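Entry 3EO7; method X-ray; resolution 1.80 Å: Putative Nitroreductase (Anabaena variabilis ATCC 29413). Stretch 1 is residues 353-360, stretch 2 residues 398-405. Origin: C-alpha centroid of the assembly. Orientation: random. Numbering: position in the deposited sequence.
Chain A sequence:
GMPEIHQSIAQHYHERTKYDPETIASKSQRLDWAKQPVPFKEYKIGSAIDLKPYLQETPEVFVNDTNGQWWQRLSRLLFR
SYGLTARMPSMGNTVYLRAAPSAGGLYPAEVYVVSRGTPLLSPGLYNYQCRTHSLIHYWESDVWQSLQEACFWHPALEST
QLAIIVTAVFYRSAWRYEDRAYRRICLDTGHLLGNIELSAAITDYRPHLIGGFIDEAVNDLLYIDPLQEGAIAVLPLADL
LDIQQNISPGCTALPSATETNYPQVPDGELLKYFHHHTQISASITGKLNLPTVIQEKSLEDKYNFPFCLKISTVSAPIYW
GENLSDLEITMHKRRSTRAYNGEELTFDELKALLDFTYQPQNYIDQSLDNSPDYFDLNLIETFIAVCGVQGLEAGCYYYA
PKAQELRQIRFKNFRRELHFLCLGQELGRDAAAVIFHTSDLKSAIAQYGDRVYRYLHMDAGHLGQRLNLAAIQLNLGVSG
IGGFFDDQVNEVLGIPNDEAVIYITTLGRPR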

# COMPACT_ATOMS: atom_id res chain seq x y z
N LEU A 353 -9.72 1.27 -15.36
CA LEU A 353 -9.18 0.99 -14.02
C LEU A 353 -7.87 0.21 -14.13
O LEU A 353 -6.88 0.54 -13.47
N LEU A 354 -7.88 -0.84 -14.97
CA LEU A 354 -6.70 -1.68 -15.14
C LEU A 354 -5.56 -0.89 -15.79
O LEU A 354 -4.39 -1.11 -15.48
N ASP A 355 -5.90 -0.02 -16.72
CA ASP A 355 -4.89 0.77 -17.42
C ASP A 355 -4.14 1.69 -16.46
O ASP A 355 -2.92 1.73 -16.48
N PHE A 356 -4.88 2.39 -15.61
CA PHE A 356 -4.25 3.32 -14.68
C PHE A 356 -3.42 2.56 -13.64
O PHE A 356 -2.37 3.01 -13.22
N THR A 357 -3.91 1.38 -13.24
CA THR A 357 -3.27 0.63 -12.17
C THR A 357 -2.01 -0.08 -12.66
O THR A 357 -0.98 -0.02 -12.00
N TYR A 358 -2.13 -0.76 -13.80
CA TYR A 358 -1.05 -1.60 -14.35
C TYR A 358 -0.25 -1.09 -15.53
O TYR A 358 0.74 -1.74 -15.89
N GLN A 359 -0.69 -0.00 -16.16
CA GLN A 359 -0.07 0.56 -17.38
C GLN A 359 0.31 2.02 -17.17
O GLN A 359 -0.13 2.92 -17.91
N PRO A 360 1.15 2.28 -16.15
CA PRO A 360 1.52 3.66 -15.84
C PRO A 360 2.24 4.36 -16.99
O PRO A 360 2.22 5.58 -17.08
N TYR A 398 -7.94 -14.57 -15.54
CA TYR A 398 -6.57 -14.18 -15.21
C TYR A 398 -6.31 -12.87 -15.96
O TYR A 398 -6.68 -12.73 -17.12
N TYR A 399 -5.71 -11.89 -15.29
CA TYR A 399 -5.34 -10.68 -15.97
C TYR A 399 -3.82 -10.73 -16.23
O TYR A 399 -3.02 -10.91 -15.30
N ALA A 400 -3.46 -10.64 -17.51
CA ALA A 400 -2.09 -10.68 -18.02
C ALA A 400 -1.70 -9.23 -18.37
O ALA A 400 -2.02 -8.73 -19.43
N PRO A 401 -1.05 -8.54 -17.43
CA PRO A 401 -0.78 -7.11 -17.71
C PRO A 401 0.23 -6.82 -18.81
O PRO A 401 0.14 -5.77 -19.44
N LYS A 402 1.18 -7.71 -19.04
CA LYS A 402 2.15 -7.47 -20.10
C LYS A 402 1.46 -7.61 -21.46
O LYS A 402 1.59 -6.77 -22.33
N ALA A 403 0.68 -8.66 -21.63
CA ALA A 403 -0.06 -8.87 -22.85
C ALA A 403 -1.30 -7.98 -22.99
O ALA A 403 -1.87 -7.88 -24.09
N GLN A 404 -1.75 -7.43 -21.87
CA GLN A 404 -3.01 -6.70 -21.77
C GLN A 404 -4.17 -7.56 -22.24
O GLN A 404 -4.88 -7.25 -23.20
N GLU A 405 -4.35 -8.67 -21.52
CA GLU A 405 -5.44 -9.57 -21.81
C GLU A 405 -6.08 -10.11 -20.54
O GLU A 405 -5.40 -10.25 -19.52

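The contact is a small, mixed one, burying 311 Å² over both sides, in which the last turn of a helix and the residue after it pack on the end of a strand and the turn that follows, with aromatic packing around Tyr399 and a polar anchor supplied by Gln359.

The CA-to-CB bonds of Leu354, Tyr358 and Gln359 point toward the second stretch, and those of Tyr399 and Pro401 point back. Tyr399 (chi1 t, 173°) has the largest covered area, 85 Å², and its side chain touches Leu354, Tyr358 and Gln359. Leu354, with chi1 m and chi2 t, sets CD1 over one face of that ring, 3.9 Å from Tyr399 CE1; CD1 lies 21° off the ring normal, the geometry of a CH-pi contact. Tyr358 (chi1 m) meets the same ring edge-to-face: the edge of Tyr399 is directed at the face of Tyr358, with planes at 65°, centroids 5.0 Å apart and Tyr358 CD2 3.5 Å from Tyr399 CE2. Pro401 extends the apolar patch, its CB 4.2 Å from Tyr358 CB.

Gln359 leaves helical phi/psi, and its m, m side chain carries the amide across the gap. Gln359 NE2 donates to the backbone Pro401 O at 2.8 Å (163° at the hydrogen) and to Tyr399 OH at 3.1 Å (148°), so one amide nitrogen holds the residue after the helix to both the strand and the turn. Water 2 lies 2.7 Å from Gln359 OE1 and 3.0 Å from Pro401 O, both acceptors within its reach.

Asp355 (chi1 t) and Gln404 (chi1 m, chi2 t) both start sideways, but their ends approach. Asp355 OD1 and Gln404 OE1 remain 4.4 Å apart; water 1 lies within reach of both, 2.7 Å from Asp355 OD1 and 2.6 Å from Gln404 OE1. Gln404 OE1 also comes within 3.6 Å of Gln359 CG, whereas Lys402 and Ala403 point away.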

# COMPACT_ATOMS: atom_id res chain seq x y z
CB LEU A 353 -10.18 0.20 -13.17
CG LEU A 353 -11.52 0.83 -12.91
CD1 LEU A 353 -12.38 -0.11 -12.06
CD2 LEU A 353 -11.32 2.18 -12.27
CB LEU A 354 -7.04 -2.92 -15.96
CG LEU A 354 -8.03 -3.89 -15.33
CD1 LEU A 354 -8.36 -5.08 -16.32
CD2 LEU A 354 -7.48 -4.39 -13.99
CB ASP A 355 -5.56 1.60 -18.52
CG ASP A 355 -4.55 2.31 -19.40
OD1 ASP A 355 -3.80 1.63 -20.12
OD2 ASP A 355 -4.53 3.57 -19.36
CB PHE A 356 -5.26 4.22 -14.01
CG PHE A 356 -4.63 5.12 -12.98
CD1 PHE A 356 -3.81 6.16 -13.41
CD2 PHE A 356 -4.84 4.96 -11.64
CE1 PHE A 356 -3.20 7.01 -12.49
CE2 PHE A 356 -4.23 5.83 -10.70
CZ PHE A 356 -3.40 6.84 -11.14
CB THR A 357 -4.26 -0.38 -11.59
OG1 THR A 357 -5.40 0.33 -11.10
CG2 THR A 357 -3.59 -1.24 -10.46
CB TYR A 358 -1.63 -2.97 -14.73
CG TYR A 358 -2.19 -3.75 -13.55
CD1 TYR A 358 -1.39 -4.59 -12.82
CD2 TYR A 358 -3.53 -3.65 -13.20
CE1 TYR A 358 -1.90 -5.34 -11.75
CE2 TYR A 358 -4.04 -4.38 -12.12
CZ TYR A 358 -3.22 -5.23 -11.42
OH TYR A 358 -3.70 -5.98 -10.37
CB GLN A 359 -1.02 0.39 -18.56
CG GLN A 359 -1.66 -1.01 -18.70
CD GLN A 359 -0.70 -2.16 -19.00
OE1 GLN A 359 0.32 -2.00 -19.69
NE2 GLN A 359 -1.06 -3.37 -18.51
CB PRO A 360 2.40 3.53 -14.61
CG PRO A 360 2.98 2.15 -14.72
CD PRO A 360 1.85 1.33 -15.27
CB TYR A 398 -5.60 -15.22 -15.73
CG TYR A 398 -4.15 -14.84 -15.62
CD1 TYR A 398 -3.55 -14.65 -14.39
CD2 TYR A 398 -3.36 -14.76 -16.77
CE1 TYR A 398 -2.18 -14.34 -14.28
CE2 TYR A 398 -1.99 -14.49 -16.67
CZ TYR A 398 -1.42 -14.29 -15.43
OH TYR A 398 -0.07 -14.05 -15.35
CB TYR A 399 -5.70 -9.43 -15.17
CG TYR A 399 -5.16 -8.14 -15.79
CD1 TYR A 399 -5.50 -7.76 -17.09
CD2 TYR A 399 -4.31 -7.29 -15.06
CE1 TYR A 399 -5.00 -6.57 -17.66
CE2 TYR A 399 -3.82 -6.14 -15.61
CZ TYR A 399 -4.15 -5.77 -16.92
OH TYR A 399 -3.66 -4.61 -17.47
CB ALA A 400 -2.03 -11.57 -19.30
CB PRO A 401 -0.31 -6.58 -16.37
CG PRO A 401 0.20 -7.77 -15.64
CD PRO A 401 -0.65 -8.93 -16.08
CB LYS A 402 3.38 -8.35 -19.96
CG LYS A 402 4.16 -8.16 -18.70
CD LYS A 402 5.32 -9.15 -18.66
CE LYS A 402 6.30 -8.82 -17.54
NZ LYS A 402 5.66 -8.83 -16.22
CB ALA A 403 -0.52 -10.36 -22.92
CB GLN A 404 -2.96 -5.34 -22.46
CG GLN A 404 -1.87 -4.43 -21.91
CD GLN A 404 -2.15 -2.96 -22.23
OE1 GLN A 404 -3.09 -2.38 -21.68
NE2 GLN A 404 -1.32 -2.36 -23.09
CB GLU A 405 -4.92 -10.78 -22.56
CG GLU A 405 -4.49 -10.51 -23.94
CD GLU A 405 -3.93 -11.73 -24.63
OE1 GLU A 405 -3.63 -12.77 -23.99
OE2 GLU A 405 -3.72 -11.61 -25.84
O HOH W 1 -4.13 -0.02 -22.23
O HOH W 2 1.65 -3.81 -21.11